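Local coordinates for protein peroxinectin A (Dictyostelium discoideum, PDB 6ERC) that uses hydrogen peroxide to oxidise phenolic donors, iodide and thiocyanate as a secreted, glycosylated haem peroxidase of a social amoeba, at residues L29-K34 with R399-L404; R405-W410 with K428-I433. All blocks are in the same frame, centred on the assembly; numbering follows the deposited sequence.

Contact 1: L29-K34 with R399-L404; sequences LANPIK and RRQLGL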
loop_
_atom_site.group_PDB
_atom_site.type_symbol
_atom_site.label_atom_id
_atom_site.label_comp_id
_atom_site.label_asym_id
_atom_site.label_seq_id
_atom_site.Cartn_x
_atom_site.Cartn_y
_atom_site.Cartn_z
ATOM N N LEU A 29 -17.202 -6.539 1.965
ATOM C CA LEU A 29 -17.439 -7.973 1.850
ATOM C C LEU A 29 -18.316 -8.482 2.982
ATOM O O LEU A 29 -19.043 -9.466 2.805
ATOM C CB LEU A 29 -16.114 -8.735 1.851
ATOM C CG LEU A 29 -15.057 -8.291 0.838
ATOM C CD1 LEU A 29 -13.825 -9.172 0.964
ATOM C CD2 LEU A 29 -15.609 -8.327 -0.578
ATOM N N ALA A 30 -18.263 -7.824 4.140
ATOM C CA ALA A 30 -19.014 -8.226 5.319
ATOM C C ALA A 30 -19.644 -6.995 5.954
ATOM O O ALA A 30 -19.078 -5.901 5.914
ATOM C CB ALA A 30 -18.110 -8.936 6.333
ATOM N N ASN A 31 -20.824 -7.181 6.537
ATOM C CA ASN A 31 -21.490 -6.075 7.206
ATOM C C ASN A 31 -20.569 -5.485 8.273
ATOM O O ASN A 31 -19.925 -6.232 9.015
ATOM C CB ASN A 31 -22.796 -6.537 7.855
ATOM C CG ASN A 31 -23.897 -6.773 6.849
ATOM O OD1 ASN A 31 -24.654 -5.862 6.518
ATOM N ND2 ASN A 31 -23.996 -8.000 6.358
ATOM N N PRO A 32 -20.466 -4.163 8.369
ATOM C CA PRO A 32 -19.709 -3.570 9.476
ATOM C C PRO A 32 -20.529 -3.512 10.754
ATOM O O PRO A 32 -21.762 -3.465 10.731
ATOM C CB PRO A 32 -19.387 -2.159 8.964
ATOM C CG PRO A 32 -20.491 -1.845 8.021
ATOM C CD PRO A 32 -20.899 -3.147 7.391
ATOM N N ILE A 33 -19.824 -3.531 11.886
ATOM C CA ILE A 33 -20.449 -3.284 13.181
ATOM C C ILE A 33 -20.478 -1.781 13.409
ATOM O O ILE A 33 -19.647 -1.039 12.878
ATOM C CB ILE A 33 -19.718 -4.019 14.326
ATOM C CG1 ILE A 33 -18.241 -3.622 14.388
ATOM C CG2 ILE A 33 -19.855 -5.521 14.163
ATOM C CD1 ILE A 33 -17.544 -4.087 15.657
ATOM N N LYS A 34 -21.446 -1.323 14.201
ATOM C CA LYS A 34 -21.611 0.105 14.444
ATOM C C LYS A 34 -20.299 0.726 14.904
ATOM O O LYS A 34 -19.683 0.267 15.870
ATOM C CB LYS A 34 -22.704 0.338 15.489
ATOM C CG LYS A 34 -24.068 -0.203 15.089
ATOM C CD LYS A 34 -25.197 0.453 15.879
ATOM C CE LYS A 34 -25.072 0.209 17.373
ATOM N NZ LYS A 34 -26.226 0.793 18.121
ATOM N N ARG A 399 -14.873 -14.288 9.327
ATOM C CA ARG A 399 -14.770 -15.605 8.706
ATOM C C ARG A 399 -16.142 -16.130 8.303
ATOM O O ARG A 399 -16.331 -16.607 7.176
ATOM C CB ARG A 399 -14.075 -16.579 9.660
ATOM C CG ARG A 399 -12.581 -16.340 9.809
ATOM C CD ARG A 399 -11.934 -17.333 10.765
ATOM N NE ARG A 399 -12.051 -18.715 10.301
ATOM C CZ ARG A 399 -11.231 -19.293 9.428
ATOM N NH1 ARG A 399 -10.218 -18.616 8.901
ATOM N NH2 ARG A 399 -11.426 -20.556 9.076
ATOM N N ARG A 400 -17.117 -16.048 9.212
ATOM C CA ARG A 400 -18.470 -16.493 8.893
ATOM C C ARG A 400 -18.993 -15.786 7.647
ATOM O O ARG A 400 -19.532 -16.423 6.735
ATOM C CB ARG A 400 -19.407 -16.243 10.079
ATOM C CG ARG A 400 -19.156 -17.119 11.305
ATOM C CD ARG A 400 -20.282 -16.959 12.340
ATOM N NE ARG A 400 -20.004 -17.647 13.604
ATOM C CZ ARG A 400 -19.494 -17.072 14.694
ATOM N NH1 ARG A 400 -19.191 -15.777 14.702
ATOM N NH2 ARG A 400 -19.283 -17.799 15.785
ATOM N N GLN A 401 -18.837 -14.462 7.591
ATOM C CA GLN A 401 -19.360 -13.690 6.472
ATOM C C GLN A 401 -18.545 -13.868 5.198
ATOM O O GLN A 401 -18.997 -13.436 4.133
ATOM C CB GLN A 401 -19.428 -12.211 6.850
ATOM C CG GLN A 401 -20.400 -11.930 7.984
ATOM C CD GLN A 401 -20.638 -10.453 8.212
ATOM O OE1 GLN A 401 -21.281 -9.784 7.403
ATOM N NE2 GLN A 401 -20.124 -9.932 9.320
ATOM N N LEU A 402 -17.368 -14.486 5.278
ATOM C CA LEU A 402 -16.590 -14.837 4.098
ATOM C C LEU A 402 -16.808 -16.278 3.665
ATOM O O LEU A 402 -16.152 -16.736 2.724
ATOM C CB LEU A 402 -15.097 -14.604 4.357
ATOM C CG LEU A 402 -14.659 -13.159 4.603
ATOM C CD1 LEU A 402 -13.208 -13.121 5.054
ATOM C CD2 LEU A 402 -14.849 -12.311 3.355
ATOM N N GLY A 403 -17.709 -17.002 4.325
ATOM C CA GLY A 403 -17.935 -18.396 4.003
ATOM C C GLY A 403 -16.948 -19.347 4.630
ATOM O O GLY A 403 -16.825 -20.485 4.168
ATOM N N LEU A 404 -16.236 -18.921 5.664
ATOM C CA LEU A 404 -15.276 -19.765 6.353
ATOM C C LEU A 404 -15.839 -20.230 7.691
ATOM O O LEU A 404 -16.755 -19.626 8.254
ATOM C CB LEU A 404 -13.957 -19.015 6.565
ATOM C CG LEU A 404 -13.253 -18.554 5.284
ATOM C CD1 LEU A 404 -12.062 -17.658 5.606
ATOM C CD2 LEU A 404 -12.812 -19.747 4.450
HETATM O O HOH W 1 -21.100 -7.643 11.141
#
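The backbone N-H of Asn31 gives a hydrogen bond across the two segments, Asn31 N to Gln401 OE1 at 2.8 Å. It joins an irregular N-terminal loop of the animal haem peroxidase fold to the C-terminal end of helix 395-401, which finishes in a Schellman motif. The bond is bent, with an angle of 143° at the hydrogen, and the donor stands 29° out of the plane of the Gln401 side-chain carbonyl. The other half of the same amide reaches the loop through water: Gln401 NE2 donates to a water at 3.1 Å, and that water donates to Asn31 O at 2.8 Å. The side-chain amide of Gln401 thus addresses both the N-H and the C=O of one residue, a task to which glutamine, with an acceptor and a donor side by side, is well suited. Beyond CG its chain runs extended (chi2 -171°), which carries CD out over the loop, and Ala30 CB rests against Gln401 CD at 3.5 Å; a methyl group is small enough to lie beside the amide. An alanine in place of Gln401 would probably leave Asn31 N without this acceptor, break the water link to Asn31 O, and leave a gap where CG and the amide had lain against Ala30 CB. The N-H groups of Leu29 and Ala30 are bound by the carboxylate of Glu295, which fixes the loop from another part of the chain. In the Schellman turn, Gly403 takes a positive phi, where a CB would jam against the preceding carbonyl oxygen, while Gly403 N and Leu404 N bond back to Arg400 O and Arg399 O. Just before the glycine, Leu402 adds a small apolar touch, its CD2 meeting both CB and CD1 of Leu29 at 4.1 Å.

Contact 2: R405-W410 with K428-I433; sequences RPVQTW and KSVDDI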
loop_
_atom_site.group_PDB
_atom_site.type_symbol
_atom_site.label_atom_id
_atom_site.label_comp_id
_atom_site.label_asym_id
_atom_site.label_seq_id
_atom_site.Cartn_x
_atom_site.Cartn_y
_atom_site.Cartn_z
ATOM N N ARG A 405 -15.282 -21.327 8.192
ATOM C CA ARG A 405 -15.711 -21.846 9.483
ATOM C C ARG A 405 -15.077 -21.036 10.614
ATOM O O ARG A 405 -13.883 -20.731 10.564
ATOM C CB ARG A 405 -15.327 -23.318 9.628
ATOM C CG ARG A 405 -16.269 -24.283 8.922
ATOM C CD ARG A 405 -15.924 -25.729 9.249
ATOM N NE ARG A 405 -17.066 -26.622 9.069
ATOM C CZ ARG A 405 -18.059 -26.760 9.945
ATOM N NH1 ARG A 405 -18.064 -26.056 11.071
ATOM N NH2 ARG A 405 -19.054 -27.603 9.695
ATOM N N PRO A 406 -15.841 -20.675 11.643
ATOM C CA PRO A 406 -15.251 -19.935 12.764
ATOM C C PRO A 406 -14.410 -20.843 13.646
ATOM O O PRO A 406 -14.640 -22.050 13.733
ATOM C CB PRO A 406 -16.475 -19.403 13.516
ATOM C CG PRO A 406 -17.536 -20.408 13.238
ATOM C CD PRO A 406 -17.281 -20.921 11.847
ATOM N N VAL A 407 -13.418 -20.246 14.299
ATOM C CA VAL A 407 -12.558 -20.993 15.208
ATOM C C VAL A 407 -13.305 -21.253 16.507
ATOM O O VAL A 407 -14.200 -20.496 16.901
ATOM C CB VAL A 407 -11.234 -20.246 15.469
ATOM C CG1 VAL A 407 -10.452 -20.072 14.175
ATOM C CG2 VAL A 407 -11.490 -18.902 16.141
ATOM N N GLN A 408 -12.935 -22.339 17.181
ATOM C CA GLN A 408 -13.515 -22.679 18.472
ATOM C C GLN A 408 -12.576 -22.436 19.642
ATOM O O GLN A 408 -13.043 -22.056 20.717
ATOM C CB GLN A 408 -13.959 -24.147 18.483
ATOM C CG GLN A 408 -15.163 -24.435 17.593
ATOM C CD GLN A 408 -15.742 -25.823 17.820
ATOM O OE1 GLN A 408 -15.056 -26.725 18.306
ATOM N NE2 GLN A 408 -17.015 -25.998 17.476
ATOM N N THR A 409 -11.272 -22.637 19.468
ATOM C CA THR A 409 -10.304 -22.385 20.526
ATOM C C THR A 409 -9.074 -21.713 19.933
ATOM O O THR A 409 -8.942 -21.565 18.714
ATOM C CB THR A 409 -9.906 -23.674 21.262
ATOM O OG1 THR A 409 -8.847 -23.393 22.188
ATOM C CG2 THR A 409 -9.448 -24.746 20.288
ATOM N N TRP A 410 -8.163 -21.310 20.821
ATOM C CA TRP A 410 -6.982 -20.574 20.383
ATOM C C TRP A 410 -6.106 -21.432 19.483
ATOM O O TRP A 410 -5.502 -20.929 18.527
ATOM C CB TRP A 410 -6.187 -20.087 21.594
ATOM C CG TRP A 410 -7.023 -19.412 22.639
ATOM C CD1 TRP A 410 -7.527 -19.978 23.775
ATOM C CD2 TRP A 410 -7.455 -18.044 22.649
ATOM N NE1 TRP A 410 -8.243 -19.049 24.490
ATOM C CE2 TRP A 410 -8.215 -17.855 23.820
ATOM C CE3 TRP A 410 -7.273 -16.964 21.781
ATOM C CZ2 TRP A 410 -8.792 -16.628 24.146
ATOM C CZ3 TRP A 410 -7.848 -15.747 22.108
ATOM C CH2 TRP A 410 -8.596 -15.591 23.278
ATOM N N LYS A 428 -10.229 -12.062 25.860
ATOM C CA LYS A 428 -10.763 -13.107 26.722
ATOM C C LYS A 428 -11.500 -14.187 25.945
ATOM O O LYS A 428 -11.671 -15.296 26.462
ATOM C CB LYS A 428 -11.695 -12.498 27.779
ATOM C CG LYS A 428 -12.986 -11.915 27.233
ATOM C CD LYS A 428 -13.687 -11.066 28.287
ATOM C CE LYS A 428 -15.050 -10.581 27.810
ATOM N NZ LYS A 428 -16.046 -11.690 27.724
ATOM N N SER A 429 -11.921 -13.897 24.716
ATOM C CA SER A 429 -12.583 -14.877 23.867
ATOM C C SER A 429 -12.039 -14.770 22.451
ATOM O O SER A 429 -11.560 -13.714 22.032
ATOM C CB SER A 429 -14.103 -14.673 23.857
ATOM O OG SER A 429 -14.728 -15.560 22.946
ATOM N N VAL A 430 -12.115 -15.880 21.713
ATOM C CA VAL A 430 -11.723 -15.853 20.306
ATOM C C VAL A 430 -12.655 -14.943 19.519
ATOM O O VAL A 430 -12.227 -14.243 18.593
ATOM C CB VAL A 430 -11.694 -17.277 19.716
ATOM C CG1 VAL A 430 -10.626 -18.119 20.397
ATOM C CG2 VAL A 430 -13.064 -17.943 19.811
ATOM N N ASP A 431 -13.937 -14.925 19.880
ATOM C CA ASP A 431 -14.902 -14.063 19.211
ATOM C C ASP A 431 -14.714 -12.588 19.550
ATOM O O ASP A 431 -15.484 -11.757 19.054
ATOM C CB ASP A 431 -16.322 -14.503 19.568
ATOM C CG ASP A 431 -16.667 -15.869 18.998
ATOM O OD1 ASP A 431 -16.673 -16.013 17.757
ATOM O OD2 ASP A 431 -16.925 -16.802 19.790
ATOM N N ASP A 432 -13.730 -12.246 20.382
ATOM C CA ASP A 432 -13.367 -10.860 20.648
ATOM C C ASP A 432 -12.126 -10.423 19.883
ATOM O O ASP A 432 -11.759 -9.245 19.947
ATOM C CB ASP A 432 -13.128 -10.649 22.148
ATOM C CG ASP A 432 -14.315 -11.051 22.993
ATOM O OD1 ASP A 432 -15.459 -10.955 22.500
ATOM O OD2 ASP A 432 -14.103 -11.459 24.154
ATOM N N ILE A 433 -11.471 -11.338 19.168
ATOM C CA ILE A 433 -10.232 -11.007 18.476
ATOM C C ILE A 433 -10.520 -10.039 17.338
ATOM O O ILE A 433 -11.489 -10.204 16.585
ATOM C CB ILE A 433 -9.551 -12.286 17.955
ATOM C CG1 ILE A 433 -9.261 -13.249 19.112
ATOM C CG2 ILE A 433 -8.260 -11.942 17.238
ATOM C CD1 ILE A 433 -8.772 -14.617 18.674
#
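Trp410 has its CG anti to the carbonyl carbon, and chi2 of 97° turns the ring's face; Val430 has its CG1 likewise anti to its own carbonyl carbon (chi1 -64°), and this methyl group lies over one face of the indole. This is a CH-pi contact: Val430 CG1 sits 3.9 Å from the centroid of the six-membered ring of Trp410 and only 14° off its normal. The broad indole suits the place because it meets several residues of 428-433 at once. Trp410 CH2 approaches Ser429 C, the carbonyl carbon, at 3.6 Å, while Lys428 O lies at the ring edge, near the plane, 3.9 Å from Trp410 CZ2. Ile433 CD1 reaches Trp410 CZ3 obliquely at 3.7 Å. On another flank of Val430, Val407 CG2 packs against Val430 CB at 3.9 Å, so the valine, branched at CB, presents different atoms to Val407 and Trp410. No hydrogen bond crosses between the segments; apolar contacts dominate. The turn bearing Val430 is shaped from within: Ser429 OG accepts from Asp431 N at 3.2 Å in an ST turn, a role for which a short hydroxyl side chain is apt, and the 3-10 segment 430-432 starts at the residue after the serine, within the same turn. Asp431 OD1 takes a further hydrogen bond from Asn396 ND2, and Asn396 OD1 accepts from Val407 N, so one asparagine of helix 395-401 holds both sides. The contact therefore brings together the connections that flank helices 410-413 and 417-426: Trp410 also rests on Leu423 and Lys424 of helix 417-426, and Val407 and Ile433 both touch Ile413 of helix 410-413.

In the fold
From the N terminus, the chain passes through 29-34 soon after strand 24-25, then runs through most of the fold before contact 1 closes a very long loop at the end of helix 395-401. Contact 2 opens immediately afterwards at 405-410 and closes a short, mainly helical excursion at 428-433. The two are in series, neither nesting nor crossing, with centres about 15 Å apart. They meet where 399-404 runs into 405-410: Arg399 NE lies 2.7 Å from Arg405 O, a probable hydrogen bond, and Arg400 packs on Pro406. Helix 395-401 and its immediate continuation thus connect the N-terminal loop to helices 410-413 and 417-426.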